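Local atomic coordinates of peptidoglycan-N-acetylglucosamine deacetylase BC_1960 (Bacillus cereus, PDB entry 5O6Y), a protein that removes acetyl groups from N-acetylglucosamine residues of bacterial cell-wall peptidoglycan as a zinc-dependent hydrolase, and also acts on soluble chitin and N-acetylchitooligomers. Residues Y81-L86 against P118-I123; V23-D28 against I170-T175; K9-F14 against N135-Q140. All coordinates share one frame; numbering follows the deposited sequence.

Interactions 1 and 2 both border the ligand pocket. Both touch the bound hydroxamate: H83 and Y120 come from interaction 1, D28, L171 and H173 from interaction 2. Their centres are 16 Å apart and their nearest atoms about 6 Å. Interaction 3 lies farther out; the side chain of Q140 comes within about 7 Å (nearest atoms) of the ligand. It touches interaction 1, whose 118-123 loop meets Q140: NE2 of Q140 is 3.2 Å from O of G121, a probable hydrogen bond. Interactions 2 and 3, centres 17 Å apart, do not touch, but strand 12-13 is followed in the chain by strand 22-28. Interaction 1 falls, in sequence, between the segments of both other contacts.

Interaction 1: residues Y81-L86 against P118-I123; sequences YSHPNL and PPYGEI. With 5YA (4-naphthalen-1-yl-~{N}-oxidanyl-benzamide), chain H.
H83 presents the edge of its imidazole to the face of the Y120 phenol, an offset edge-to-face pair with ring centroids 4.8 Å apart and planes at 73°. At that edge ND1 of H83 gives a weak, bent hydrogen bond to OH of Y120, 3.3 Å long. Across one face of the imidazole lies P119, whose rigid ring puts CB 3.4 Å from the imidazole centroid, 16° off the ring normal, in a CH-pi contact. With CG swung away from the backbone N (chi1 -151°), H83 turns NE2 to the hydroxamate, although the 2.4 Å from NE2 to O2 of the ligand is doubtfully short. Two signature motifs of the polysaccharide deacetylase family meet here: the His-x-x-x-His of H79 and H83, which with D29 are the zinc ligands of the enzyme, although no zinc is present here, and the Pro-Pro-Tyr loop carrying Y120, which also lines the ligand pocket. Farther along, N85 and E122 meet at an angle, OD1 of N85 resting 3.3 Å from CB of E122 while its hydrogen-bond partner is the backbone N of A87. The branched L86 crosses P118 at about a right angle, its CD1 lying 4.0 Å from CB of P118 in a buried apolar patch.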
loop_
_atom_site.group_PDB
_atom_site.type_symbol
_atom_site.label_atom_id
_atom_site.label_comp_id
_atom_site.label_asym_id
_atom_site.label_seq_id
_atom_site.Cartn_x
_atom_site.Cartn_y
_atom_site.Cartn_z
ATOM N N TYR A 81 -2.433 7.320 11.320
ATOM C CA TYR A 81 -3.213 6.762 12.422
ATOM C C TYR A 81 -4.716 6.837 12.163
ATOM O O TYR A 81 -5.401 5.808 12.159
ATOM C CB TYR A 81 -2.858 7.482 13.729
ATOM C CG TYR A 81 -3.624 6.977 14.933
ATOM C CD1 TYR A 81 -3.178 5.876 15.653
ATOM C CD2 TYR A 81 -4.794 7.603 15.351
ATOM C CE1 TYR A 81 -3.877 5.410 16.750
ATOM C CE2 TYR A 81 -5.499 7.144 16.448
ATOM C CZ TYR A 81 -5.037 6.048 17.144
ATOM O OH TYR A 81 -5.735 5.588 18.238
ATOM N N SER A 82 -5.243 8.045 11.951
ATOM C CA SER A 82 -6.686 8.254 11.856
ATOM C C SER A 82 -7.120 8.743 10.478
ATOM O O SER A 82 -8.226 9.276 10.335
ATOM C CB SER A 82 -7.156 9.229 12.936
ATOM O OG SER A 82 -6.508 10.483 12.816
ATOM N N HIS A 83 -6.272 8.576 9.464
ATOM C CA HIS A 83 -6.600 8.864 8.070
ATOM C C HIS A 83 -7.059 10.305 7.852
ATOM O O HIS A 83 -8.182 10.522 7.377
ATOM C CB HIS A 83 -7.686 7.894 7.591
ATOM C CG HIS A 83 -7.643 7.604 6.123
ATOM N ND1 HIS A 83 -8.467 8.235 5.215
ATOM C CD2 HIS A 83 -6.888 6.738 5.407
ATOM C CE1 HIS A 83 -8.215 7.775 4.003
ATOM N NE2 HIS A 83 -7.262 6.866 4.091
ATOM N N PRO A 84 -6.239 11.319 8.176
ATOM C CA PRO A 84 -6.647 12.699 7.882
ATOM C C PRO A 84 -6.063 13.205 6.573
ATOM O O PRO A 84 -5.124 12.612 6.036
ATOM C CB PRO A 84 -6.089 13.474 9.077
ATOM C CG PRO A 84 -4.803 12.759 9.370
ATOM C CD PRO A 84 -5.009 11.297 8.990
ATOM N N ASN A 85 -6.605 14.301 6.050
ATOM C CA ASN A 85 -6.022 14.959 4.884
ATOM C C ASN A 85 -4.742 15.658 5.327
ATOM O O ASN A 85 -4.785 16.731 5.933
ATOM C CB ASN A 85 -7.015 15.940 4.272
ATOM C CG ASN A 85 -6.578 16.450 2.908
ATOM O OD1 ASN A 85 -5.387 16.566 2.623
ATOM N ND2 ASN A 85 -7.550 16.760 2.057
ATOM N N LEU A 86 -3.593 15.048 5.023
ATOM C CA LEU A 86 -2.315 15.570 5.499
ATOM C C LEU A 86 -2.029 16.978 4.991
ATOM O O LEU A 86 -1.238 17.699 5.612
ATOM C CB LEU A 86 -1.176 14.632 5.096
ATOM C CG LEU A 86 -1.066 13.323 5.880
ATOM C CD1 LEU A 86 0.197 12.584 5.479
ATOM C CD2 LEU A 86 -1.069 13.602 7.374
ATOM N N PRO A 118 0.422 8.462 1.918
ATOM C CA PRO A 118 -0.490 9.459 2.472
ATOM C C PRO A 118 -1.912 9.201 2.014
ATOM O O PRO A 118 -2.149 8.899 0.834
ATOM C CB PRO A 118 0.052 10.781 1.909
ATOM C CG PRO A 118 0.679 10.389 0.613
ATOM C CD PRO A 118 1.233 8.999 0.811
ATOM N N PRO A 119 -2.883 9.285 2.921
ATOM C CA PRO A 119 -4.285 9.108 2.521
ATOM C C PRO A 119 -4.702 10.154 1.498
ATOM O O PRO A 119 -4.280 11.311 1.556
ATOM C CB PRO A 119 -5.055 9.262 3.837
ATOM C CG PRO A 119 -4.101 9.927 4.781
ATOM C CD PRO A 119 -2.739 9.477 4.372
ATOM N N TYR A 120 -5.532 9.726 0.547
ATOM C CA TYR A 120 -5.975 10.518 -0.597
ATOM C C TYR A 120 -4.820 10.991 -1.473
ATOM O O TYR A 120 -5.032 11.802 -2.382
ATOM C CB TYR A 120 -6.815 11.729 -0.165
ATOM C CG TYR A 120 -7.715 11.486 1.026
ATOM C CD1 TYR A 120 -8.896 10.766 0.898
ATOM C CD2 TYR A 120 -7.391 11.996 2.278
ATOM C CE1 TYR A 120 -9.722 10.549 1.985
ATOM C CE2 TYR A 120 -8.211 11.785 3.370
ATOM C CZ TYR A 120 -9.375 11.062 3.219
ATOM O OH TYR A 120 -10.192 10.850 4.306
ATOM N N GLY A 121 -3.603 10.509 -1.227
ATOM C CA GLY A 121 -2.442 10.971 -1.961
ATOM C C GLY A 121 -2.021 12.391 -1.665
ATOM O O GLY A 121 -1.160 12.926 -2.371
ATOM N N GLU A 122 -2.591 13.018 -0.639
ATOM C CA GLU A 122 -2.317 14.414 -0.322
ATOM C C GLU A 122 -1.115 14.500 0.611
ATOM O O GLU A 122 -1.109 13.879 1.679
ATOM C CB GLU A 122 -3.538 15.064 0.327
ATOM C CG GLU A 122 -4.832 14.905 -0.455
ATOM C CD GLU A 122 -5.194 16.146 -1.246
ATOM O OE1 GLU A 122 -4.303 16.996 -1.467
ATOM O OE2 GLU A 122 -6.373 16.274 -1.640
ATOM N N ILE A 123 -0.103 15.270 0.212
ATOM C CA ILE A 123 1.055 15.522 1.063
ATOM C C ILE A 123 1.729 16.793 0.569
ATOM O O ILE A 123 1.631 17.148 -0.608
ATOM C CB ILE A 123 2.025 14.312 1.074
ATOM C CG1 ILE A 123 2.965 14.395 2.279
ATOM C CG2 ILE A 123 2.817 14.239 -0.225
ATOM C CD1 ILE A 123 3.718 13.114 2.562
HETATM C C1 5YA H . -9.906 7.898 -6.720
HETATM C C2 5YA H . -9.475 7.418 -5.479
HETATM C C3 5YA H . -8.497 8.089 -4.747
HETATM C C4 5YA H . -7.912 9.279 -5.280
HETATM C C5 5YA H . -8.353 9.769 -6.546
HETATM C C6 5YA H . -9.362 9.060 -7.262
HETATM C C7 5YA H . -6.903 9.998 -4.573
HETATM C C8 5YA H . -6.363 11.157 -5.123
HETATM O O1 5YA H . -5.460 5.445 0.309
HETATM C C9 5YA H . -6.796 11.634 -6.364
HETATM C C10 5YA H . -7.779 10.959 -7.080
HETATM C C11 5YA H . -8.059 7.533 -3.432
HETATM C C12 5YA H . -6.832 6.902 -3.358
HETATM C C13 5YA H . -6.388 6.371 -2.164
HETATM N N1 5YA H . -7.424 5.726 1.306
HETATM C C14 5YA H . -7.172 6.452 -1.031
HETATM C C15 5YA H . -8.411 7.076 -1.095
HETATM C C16 5YA H . -8.855 7.615 -2.297
HETATM C C17 5YA H . -6.625 5.838 0.259
HETATM O O2 5YA H . -6.926 5.156 2.491
#

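Interaction 2: residues V23-D28 against I170-T175; sequences VALTFD and ILQHST. With 5YA (4-naphthalen-1-yl-~{N}-oxidanyl-benzamide), chain H.
T26 and L171 pair in register where strand 22-28 runs parallel to 169-173, in the sheet of the distorted (beta/alpha) barrel of NodB-type deacetylases. The tight part is the backbone ladder: N of I170 meets O of A24 at 2.9 Å in an almost perfectly straight bond, N of Q172 and N of D28 continue it to O of T26 and O of Q172, and N of S174 ends it on O of D28 at 2.7 Å. Small, branched T26 fits this buried strand; its OG1, between backbone N and carbonyl carbon (chi1 62°), comes close to O of I170, though their 2.5 Å separation is doubtfully short, and R117 also binds that hydroxyl. On one face CD2 of L25 touches CD1 of I170 at 3.9 Å, and OE1 of Q172 lies 3.2 Å from CE1 of F27, amide and ring planes 35° apart. The opposite face carries D28 and H173, predicted as proton acceptor and donor, with ND1 of H173 held by D147. L171 crosses D28 at about a right angle and lays CD2 3.5 Å from C13 of the ligand. The loose side begins at partly exposed T175, which hardly touches the other strand; nearby a water links OG of S174 (2.9 Å) to O of F27, the latter by a weak bond.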
loop_
_atom_site.group_PDB
_atom_site.type_symbol
_atom_site.label_atom_id
_atom_site.label_comp_id
_atom_site.label_asym_id
_atom_site.label_seq_id
_atom_site.Cartn_x
_atom_site.Cartn_y
_atom_site.Cartn_z
ATOM N N VAL A 23 5.301 -6.089 -11.038
ATOM C CA VAL A 23 4.267 -5.177 -10.574
ATOM C C VAL A 23 4.122 -5.363 -9.069
ATOM O O VAL A 23 4.692 -6.279 -8.477
ATOM C CB VAL A 23 2.916 -5.395 -11.286
ATOM C CG1 VAL A 23 3.004 -4.941 -12.734
ATOM C CG2 VAL A 23 2.503 -6.856 -11.206
ATOM N N ALA A 24 3.345 -4.477 -8.450
ATOM C CA ALA A 24 3.201 -4.466 -6.998
ATOM C C ALA A 24 1.739 -4.271 -6.631
ATOM O O ALA A 24 1.126 -3.277 -7.028
ATOM C CB ALA A 24 4.059 -3.365 -6.366
ATOM N N LEU A 25 1.189 -5.219 -5.875
ATOM C CA LEU A 25 -0.138 -5.083 -5.291
ATOM C C LEU A 25 -0.020 -4.432 -3.918
ATOM O O LEU A 25 0.798 -4.852 -3.094
ATOM C CB LEU A 25 -0.822 -6.446 -5.168
ATOM C CG LEU A 25 -1.182 -7.198 -6.451
ATOM C CD1 LEU A 25 -1.562 -8.643 -6.141
ATOM C CD2 LEU A 25 -2.315 -6.492 -7.176
ATOM N N THR A 26 -0.829 -3.402 -3.680
ATOM C CA THR A 26 -0.878 -2.726 -2.392
ATOM C C THR A 26 -2.321 -2.641 -1.916
ATOM O O THR A 26 -3.255 -2.594 -2.721
ATOM C CB THR A 26 -0.263 -1.316 -2.454
ATOM O OG1 THR A 26 -1.013 -0.497 -3.359
ATOM C CG2 THR A 26 1.190 -1.382 -2.913
ATOM N N PHE A 27 -2.493 -2.619 -0.596
ATOM C CA PHE A 27 -3.812 -2.643 0.027
ATOM C C PHE A 27 -3.843 -1.640 1.170
ATOM O O PHE A 27 -2.903 -1.578 1.969
ATOM C CB PHE A 27 -4.158 -4.051 0.530
ATOM C CG PHE A 27 -4.204 -5.088 -0.562
ATOM C CD1 PHE A 27 -5.377 -5.338 -1.251
ATOM C CD2 PHE A 27 -3.070 -5.809 -0.902
ATOM C CE1 PHE A 27 -5.420 -6.288 -2.256
ATOM C CE2 PHE A 27 -3.107 -6.759 -1.908
ATOM C CZ PHE A 27 -4.282 -6.998 -2.585
ATOM N N ASP A 28 -4.921 -0.864 1.250
ATOM C CA ASP A 28 -5.009 0.271 2.157
ATOM C C ASP A 28 -6.169 0.120 3.132
ATOM O O ASP A 28 -7.148 -0.580 2.859
ATOM C CB ASP A 28 -5.176 1.579 1.377
ATOM C CG ASP A 28 -3.865 2.099 0.831
ATOM O OD1 ASP A 28 -2.832 1.433 1.029
ATOM O OD2 ASP A 28 -3.862 3.177 0.209
ATOM N N ILE A 170 -0.301 -0.980 -7.941
ATOM C CA ILE A 170 -1.758 -1.056 -8.009
ATOM C C ILE A 170 -2.334 -0.779 -6.629
ATOM O O ILE A 170 -1.785 -1.223 -5.615
ATOM C CB ILE A 170 -2.209 -2.432 -8.534
ATOM C CG1 ILE A 170 -1.401 -2.808 -9.779
ATOM C CG2 ILE A 170 -3.693 -2.422 -8.845
ATOM C CD1 ILE A 170 -1.587 -4.239 -10.233
ATOM N N LEU A 171 -3.444 -0.049 -6.586
ATOM C CA LEU A 171 -4.056 0.366 -5.330
ATOM C C LEU A 171 -5.371 -0.377 -5.134
ATOM O O LEU A 171 -6.259 -0.316 -5.990
ATOM C CB LEU A 171 -4.274 1.878 -5.309
ATOM C CG LEU A 171 -5.195 2.466 -4.236
ATOM C CD1 LEU A 171 -4.805 2.021 -2.837
ATOM C CD2 LEU A 171 -5.182 3.973 -4.338
ATOM N N GLN A 172 -5.486 -1.084 -4.015
ATOM C CA GLN A 172 -6.748 -1.668 -3.587
ATOM C C GLN A 172 -6.960 -1.353 -2.111
ATOM O O GLN A 172 -6.073 -0.831 -1.429
ATOM C CB GLN A 172 -6.789 -3.180 -3.842
ATOM C CG GLN A 172 -7.119 -3.544 -5.282
ATOM C CD GLN A 172 -7.060 -5.039 -5.537
ATOM O OE1 GLN A 172 -6.032 -5.677 -5.312
ATOM N NE2 GLN A 172 -8.166 -5.605 -6.012
ATOM N N HIS A 173 -8.152 -1.668 -1.611
ATOM C CA HIS A 173 -8.517 -1.316 -0.247
ATOM C C HIS A 173 -8.997 -2.536 0.521
ATOM O O HIS A 173 -9.642 -3.429 -0.037
ATOM C CB HIS A 173 -9.607 -0.235 -0.220
ATOM C CG HIS A 173 -9.166 1.081 -0.781
ATOM N ND1 HIS A 173 -9.375 1.438 -2.097
ATOM C CD2 HIS A 173 -8.524 2.127 -0.206
ATOM C CE1 HIS A 173 -8.884 2.646 -2.306
ATOM N NE2 HIS A 173 -8.361 3.086 -1.176
ATOM N N SER A 174 -8.664 -2.567 1.811
ATOM C CA SER A 174 -9.256 -3.508 2.752
ATOM C C SER A 174 -9.889 -2.716 3.889
ATOM O O SER A 174 -9.589 -2.946 5.066
ATOM C CB SER A 174 -8.210 -4.495 3.273
ATOM O OG SER A 174 -7.073 -3.815 3.776
ATOM N N THR A 175 -10.763 -1.777 3.534
ATOM C CA THR A 175 -11.353 -0.848 4.492
ATOM C C THR A 175 -12.454 -1.541 5.289
ATOM O O THR A 175 -13.296 -2.228 4.702
ATOM C CB THR A 175 -11.925 0.370 3.767
ATOM O OG1 THR A 175 -10.940 0.899 2.868
ATOM C CG2 THR A 175 -12.328 1.452 4.758
HETATM C C1 5YA H . -9.906 7.898 -6.720
HETATM C C2 5YA H . -9.475 7.418 -5.479
HETATM C C3 5YA H . -8.497 8.089 -4.747
HETATM C C4 5YA H . -7.912 9.279 -5.280
HETATM C C5 5YA H . -8.353 9.769 -6.546
HETATM C C6 5YA H . -9.362 9.060 -7.262
HETATM C C7 5YA H . -6.903 9.998 -4.573
HETATM C C8 5YA H . -6.363 11.157 -5.123
HETATM O O1 5YA H . -5.460 5.445 0.309
HETATM C C9 5YA H . -6.796 11.634 -6.364
HETATM C C10 5YA H . -7.779 10.959 -7.080
HETATM C C11 5YA H . -8.059 7.533 -3.432
HETATM C C12 5YA H . -6.832 6.902 -3.358
HETATM C C13 5YA H . -6.388 6.371 -2.164
HETATM N N1 5YA H . -7.424 5.726 1.306
HETATM C C14 5YA H . -7.172 6.452 -1.031
HETATM C C15 5YA H . -8.411 7.076 -1.095
HETATM C C16 5YA H . -8.855 7.615 -2.297
HETATM C C17 5YA H . -6.625 5.838 0.259
HETATM O O2 5YA H . -6.926 5.156 2.491
HETATM O O HOH W 1 -3.564 -4.213 -4.925
HETATM O O HOH W 2 -4.412 -2.687 4.232
#

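Interaction 3: residues K9-F14 against N135-Q140; sequences KYAYAF and NFMIVQ. With PE3 (3,6,9,12,15,18,21,24,27,30,33,36,39-tridecaoxahentetracontane-1,41-diol), chain I.
Y12 and Q140 meet through their polar ends. The phenol swings CG away from its own backbone N (chi1 -178°), which carries OH along to Q140, while the glutamine chain folds sharply at its second torsion (chi2 -81°) so that NE2 turns back toward it. The N-H of Q140 NE2 then reaches OH of Y12 at 3.1 Å, nearly straight at 171° and in the plane of the amide; NE2 also pairs with O of G121, and two partners fix the rotation of the amide. Nearer the start of the ring, CD1 of Y12 touches CG2 of I138 at 3.5 Å, the branched methyl coming at the ring's edge. Strand 12-13 is the outer member of a short three-stranded parallel sheet, with 137-139 in the middle and 115-116 beyond, so this contact joins a segment near the chain's start to the middle strand, edge to centre. The backbone rungs run from N of I138 to O of A11, N of A13 to O of I138, and N of Q140 to O of A13 (3.0 Å). Alanine suits the side carrying M137, which runs extended past two small neighbours: its CG lies 4.1 Å from CB of A11, and its CE 4.2 Å from CB of A13. F14 lies beside Q140, CD2 3.6 Å from CB of Q140; at the ring's edge CE2 of F14 meets C23 of the polyethylene glycol at 3.4 Å.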
loop_
_atom_site.group_PDB
_atom_site.type_symbol
_atom_site.label_atom_id
_atom_site.label_comp_id
_atom_site.label_asym_id
_atom_site.label_seq_id
_atom_site.Cartn_x
_atom_site.Cartn_y
_atom_site.Cartn_z
ATOM N N LYS A 9 13.831 14.928 -6.115
ATOM C CA LYS A 9 14.331 15.652 -4.956
ATOM C C LYS A 9 14.152 14.901 -3.643
ATOM O O LYS A 9 14.900 15.162 -2.696
ATOM C CB LYS A 9 13.637 17.016 -4.855
ATOM C CG LYS A 9 14.360 18.041 -3.996
ATOM C CD LYS A 9 13.677 19.400 -4.076
ATOM C CE LYS A 9 14.418 20.445 -3.259
ATOM N N TYR A 10 13.196 13.976 -3.563
ATOM C CA TYR A 10 12.890 13.287 -2.317
ATOM C C TYR A 10 12.728 11.798 -2.588
ATOM O O TYR A 10 12.779 11.341 -3.736
ATOM C CB TYR A 10 11.624 13.859 -1.669
ATOM C CG TYR A 10 11.657 15.357 -1.485
ATOM C CD1 TYR A 10 12.387 15.934 -0.456
ATOM C CD2 TYR A 10 10.955 16.197 -2.341
ATOM C CE1 TYR A 10 12.421 17.304 -0.285
ATOM C CE2 TYR A 10 10.982 17.568 -2.178
ATOM C CZ TYR A 10 11.718 18.116 -1.148
ATOM O OH TYR A 10 11.750 19.481 -0.979
ATOM N N ALA A 11 12.533 11.036 -1.513
ATOM C CA ALA A 11 12.185 9.619 -1.603
ATOM C C ALA A 11 10.683 9.538 -1.841
ATOM O O ALA A 11 9.879 9.530 -0.908
ATOM C CB ALA A 11 12.600 8.874 -0.341
ATOM N N TYR A 12 10.304 9.472 -3.115
ATOM C CA TYR A 12 8.917 9.653 -3.521
ATOM C C TYR A 12 8.764 9.111 -4.934
ATOM O O TYR A 12 9.554 9.462 -5.816
ATOM C CB TYR A 12 8.543 11.141 -3.449
ATOM C CG TYR A 12 7.112 11.487 -3.791
ATOM C CD1 TYR A 12 6.084 11.252 -2.889
ATOM C CD2 TYR A 12 6.795 12.093 -5.000
ATOM C CE1 TYR A 12 4.777 11.584 -3.191
ATOM C CE2 TYR A 12 5.493 12.430 -5.311
ATOM C CZ TYR A 12 4.488 12.174 -4.404
ATOM O OH TYR A 12 3.190 12.509 -4.715
ATOM N N ALA A 13 7.767 8.254 -5.148
ATOM C CA ALA A 13 7.615 7.614 -6.448
ATOM C C ALA A 13 6.174 7.166 -6.644
ATOM O O ALA A 13 5.437 6.933 -5.683
ATOM C CB ALA A 13 8.566 6.422 -6.598
ATOM N N PHE A 14 5.791 7.044 -7.917
ATOM C CA PHE A 14 4.482 6.534 -8.302
ATOM C C PHE A 14 4.518 5.120 -8.860
ATOM O O PHE A 14 3.502 4.422 -8.790
ATOM C CB PHE A 14 3.835 7.453 -9.349
ATOM C CG PHE A 14 3.542 8.835 -8.844
ATOM C CD1 PHE A 14 4.506 9.827 -8.901
ATOM C CD2 PHE A 14 2.301 9.143 -8.313
ATOM C CE1 PHE A 14 4.239 11.100 -8.434
ATOM C CE2 PHE A 14 2.031 10.414 -7.846
ATOM C CZ PHE A 14 2.998 11.393 -7.907
ATOM N N ASN A 135 14.532 8.841 6.751
ATOM C CA ASN A 135 14.774 7.556 6.093
ATOM C C ASN A 135 13.478 6.804 5.792
ATOM O O ASN A 135 13.453 5.571 5.792
ATOM C CB ASN A 135 15.725 6.675 6.912
ATOM C CG ASN A 135 16.431 5.634 6.068
ATOM O OD1 ASN A 135 16.493 5.751 4.843
ATOM N ND2 ASN A 135 16.971 4.610 6.718
ATOM N N PHE A 136 12.397 7.534 5.535
ATOM C CA PHE A 136 11.164 6.936 5.029
ATOM C C PHE A 136 11.190 6.898 3.504
ATOM O O PHE A 136 12.135 7.378 2.880
ATOM C CB PHE A 136 9.934 7.718 5.494
ATOM C CG PHE A 136 9.536 7.455 6.918
ATOM C CD1 PHE A 136 9.779 8.398 7.905
ATOM C CD2 PHE A 136 8.895 6.278 7.267
ATOM C CE1 PHE A 136 9.402 8.167 9.214
ATOM C CE2 PHE A 136 8.514 6.042 8.576
ATOM C CZ PHE A 136 8.767 6.989 9.551
ATOM N N MET A 137 10.171 6.287 2.913
ATOM C CA MET A 137 9.968 6.412 1.477
ATOM C C MET A 137 8.475 6.404 1.206
ATOM O O MET A 137 7.770 5.480 1.618
ATOM C CB MET A 137 10.662 5.297 0.689
ATOM C CG MET A 137 10.420 5.419 -0.812
ATOM S SD MET A 137 11.517 4.448 -1.861
ATOM C CE MET A 137 10.932 4.951 -3.477
ATOM N N ILE A 138 8.004 7.438 0.530
ATOM C CA ILE A 138 6.592 7.563 0.189
ATOM C C ILE A 138 6.357 6.997 -1.201
ATOM O O ILE A 138 7.050 7.352 -2.152
ATOM C CB ILE A 138 6.098 9.025 0.272
ATOM C CG1 ILE A 138 5.960 9.478 1.727
ATOM C CG2 ILE A 138 4.758 9.174 -0.432
ATOM C CD1 ILE A 138 7.245 9.951 2.352
ATOM N N VAL A 139 5.378 6.104 -1.313
ATOM C CA VAL A 139 5.017 5.487 -2.582
ATOM C C VAL A 139 3.526 5.683 -2.795
ATOM O O VAL A 139 2.716 5.248 -1.967
ATOM C CB VAL A 139 5.379 3.994 -2.624
ATOM C CG1 VAL A 139 4.769 3.339 -3.853
ATOM C CG2 VAL A 139 6.888 3.818 -2.616
ATOM N N GLN A 140 3.164 6.339 -3.895
ATOM C CA GLN A 140 1.762 6.491 -4.263
ATOM C C GLN A 140 1.304 5.280 -5.066
ATOM O O GLN A 140 1.434 4.142 -4.605
ATOM C CB GLN A 140 1.550 7.781 -5.058
ATOM C CG GLN A 140 2.062 9.040 -4.369
ATOM C CD GLN A 140 1.102 9.583 -3.324
ATOM O OE1 GLN A 140 0.266 8.855 -2.787
ATOM N NE2 GLN A 140 1.216 10.874 -3.035
HETATM O O25 PE3 I . -2.888 9.347 -8.758
HETATM C C24 PE3 I . -1.738 8.787 -8.187
HETATM C C23 PE3 I . -1.196 9.759 -7.141
HETATM O O22 PE3 I . -2.250 10.568 -6.703
#